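Long-range contact in formyltransferase PseJ (Anoxybacillus kamchatkensis G10, PDB 6CI2), which is a formyltransferase-family protein built on a mixed beta-sheet with helices packed against it: residues A[27-32]-A[49-54]. Numbering follows the deposited sequence.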
# COMPACT_ATOMS: atom_id res chain seq x y z
N TYR A 27 -13.63 4.19 -6.55
CA TYR A 27 -14.61 3.54 -5.69
C TYR A 27 -13.93 3.22 -4.37
O TYR A 27 -12.76 2.81 -4.37
CB TYR A 27 -15.17 2.26 -6.35
CG TYR A 27 -16.45 1.72 -5.73
CD1 TYR A 27 -16.42 0.58 -4.94
CD2 TYR A 27 -17.69 2.33 -5.96
CE1 TYR A 27 -17.57 0.06 -4.39
CE2 TYR A 27 -18.87 1.80 -5.39
CZ TYR A 27 -18.77 0.66 -4.62
OH TYR A 27 -19.88 0.11 -4.02
N GLN A 28 -14.62 3.45 -3.25
CA GLN A 28 -14.00 3.19 -1.95
C GLN A 28 -14.79 2.23 -1.09
O GLN A 28 -14.37 1.95 0.03
CB GLN A 28 -13.79 4.48 -1.16
CG GLN A 28 -15.05 5.13 -0.60
CD GLN A 28 -14.73 6.48 -0.04
OE1 GLN A 28 -13.58 6.76 0.27
NE2 GLN A 28 -15.74 7.34 0.07
N ASP A 29 -15.92 1.72 -1.56
CA ASP A 29 -16.73 0.84 -0.74
C ASP A 29 -16.44 -0.60 -1.10
O ASP A 29 -15.74 -0.89 -2.06
CB ASP A 29 -18.21 1.18 -0.90
CG ASP A 29 -18.56 2.47 -0.25
OD1 ASP A 29 -17.95 2.76 0.80
OD2 ASP A 29 -19.42 3.20 -0.78
N LYS A 30 -17.00 -1.53 -0.30
CA LYS A 30 -16.87 -2.94 -0.64
C LYS A 30 -17.43 -3.20 -2.04
O LYS A 30 -18.48 -2.68 -2.42
CB LYS A 30 -17.58 -3.82 0.40
CG LYS A 30 -17.34 -5.31 0.15
CD LYS A 30 -17.95 -6.21 1.22
CE LYS A 30 -18.25 -7.60 0.64
NZ LYS A 30 -19.29 -8.36 1.41
N LEU A 31 -16.70 -4.00 -2.83
CA LEU A 31 -16.97 -4.18 -4.26
C LEU A 31 -17.51 -5.58 -4.53
O LEU A 31 -16.75 -6.55 -4.53
CB LEU A 31 -15.71 -3.94 -5.08
CG LEU A 31 -15.87 -3.85 -6.59
CD1 LEU A 31 -16.89 -2.76 -6.91
CD2 LEU A 31 -14.54 -3.52 -7.22
N ASP A 32 -18.81 -5.67 -4.86
CA ASP A 32 -19.40 -6.95 -5.22
C ASP A 32 -18.71 -7.54 -6.44
O ASP A 32 -18.38 -6.84 -7.40
CB ASP A 32 -20.90 -6.77 -5.48
CG ASP A 32 -21.60 -5.94 -4.39
OD1 ASP A 32 -21.90 -6.51 -3.31
OD2 ASP A 32 -21.82 -4.72 -4.59
N TYR A 49 -7.27 1.39 0.10
CA TYR A 49 -8.56 0.70 0.04
C TYR A 49 -8.79 -0.05 1.35
O TYR A 49 -7.93 -0.80 1.80
CB TYR A 49 -8.56 -0.24 -1.15
CG TYR A 49 -9.93 -0.87 -1.47
CD1 TYR A 49 -10.05 -2.25 -1.64
CD2 TYR A 49 -11.06 -0.09 -1.61
CE1 TYR A 49 -11.30 -2.84 -1.94
CE2 TYR A 49 -12.32 -0.67 -1.91
CZ TYR A 49 -12.44 -2.03 -2.07
OH TYR A 49 -13.70 -2.58 -2.35
N ARG A 50 -9.96 0.14 1.97
CA ARG A 50 -10.19 -0.40 3.31
C ARG A 50 -10.81 -1.79 3.32
O ARG A 50 -11.11 -2.31 4.40
CB ARG A 50 -11.06 0.55 4.11
CG ARG A 50 -10.39 1.86 4.44
CD ARG A 50 -11.30 2.76 5.26
NE ARG A 50 -10.68 4.07 5.49
CZ ARG A 50 -11.28 5.08 6.10
NH1 ARG A 50 -12.53 4.95 6.55
NH2 ARG A 50 -10.64 6.24 6.27
N TYR A 51 -10.99 -2.40 2.16
CA TYR A 51 -11.73 -3.64 2.06
C TYR A 51 -10.86 -4.64 1.33
O TYR A 51 -9.99 -4.26 0.55
CB TYR A 51 -13.08 -3.46 1.30
CG TYR A 51 -14.02 -2.53 2.03
CD1 TYR A 51 -14.28 -1.24 1.56
CD2 TYR A 51 -14.65 -2.93 3.21
CE1 TYR A 51 -15.12 -0.38 2.24
CE2 TYR A 51 -15.50 -2.08 3.90
CZ TYR A 51 -15.73 -0.82 3.42
OH TYR A 51 -16.58 0.01 4.12
N ILE A 52 -11.08 -5.92 1.61
CA ILE A 52 -10.43 -6.98 0.86
C ILE A 52 -11.09 -7.11 -0.51
O ILE A 52 -12.33 -7.11 -0.62
CB ILE A 52 -10.51 -8.29 1.65
CG1 ILE A 52 -10.01 -9.46 0.80
CG2 ILE A 52 -11.94 -8.50 2.13
CD1 ILE A 52 -8.52 -9.41 0.49
N ILE A 53 -10.27 -7.18 -1.56
CA ILE A 53 -10.79 -7.42 -2.89
C ILE A 53 -11.20 -8.89 -2.98
O ILE A 53 -10.43 -9.78 -2.62
CB ILE A 53 -9.72 -7.07 -3.95
CG1 ILE A 53 -9.34 -5.56 -3.90
CG2 ILE A 53 -10.19 -7.43 -5.32
CD1 ILE A 53 -8.31 -5.15 -5.02
N HIS A 54 -12.40 -9.14 -3.48
CA HIS A 54 -12.87 -10.52 -3.58
C HIS A 54 -11.94 -11.35 -4.47
O HIS A 54 -11.53 -10.90 -5.54
CB HIS A 54 -14.30 -10.53 -4.16
CG HIS A 54 -14.99 -11.86 -4.05
ND1 HIS A 54 -14.60 -12.97 -4.79
CD2 HIS A 54 -16.04 -12.26 -3.29
CE1 HIS A 54 -15.39 -13.99 -4.49
NE2 HIS A 54 -16.27 -13.58 -3.58
O HOH W 1 -11.65 2.18 0.90
O HOH W 2 -14.25 -6.92 -3.70
O HOH W 3 -14.58 -5.04 -1.87
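The ring of Tyr51 lies against the backbone at Asp29 and Lys30: one face takes Lys30, whose CB sits 4.2 Å from the ring centroid and 13° off its normal, a CH-pi contact, while at the edge, in the ring plane, Gln28 O comes to 3.3 Å from Tyr51 CE1. The Tyr49 ring has the backbone N of Tyr51 over one face, offset toward the rim, and Asp29 O at its edge. Tyr49 reaches across with CG anti to its backbone N (chi1 -171°), which carries the phenol to the other loop. There Tyr49 OH donates to Asp29 O at 2.7 Å, arriving tilted 33° from the carbonyl plane. Both loops follow parallel strands of the mixed sheet that runs through the formyltransferase fold: 27-32 continues from 23-27, an edge strand of the sheet within the chain, and the loop 49-54 leads from strand 43-46 into helix 55-60. Strand 2-6 lies between those two strands, and its Leu6 touches Tyr49 while its Leu4 touches Leu31. Three waters complete the join. One donates to Gln28 O and accepts from Arg50 N; another donates to Leu31 O and accepts from His54 N, 2.9 Å from that water. The third donates to Tyr49 OH, 2.7 Å away, giving the phenol oxygen a second partner besides Asp29 O. His54, at the N-cap of helix 55-60, turns its ND1 to the backbone N of Asp56.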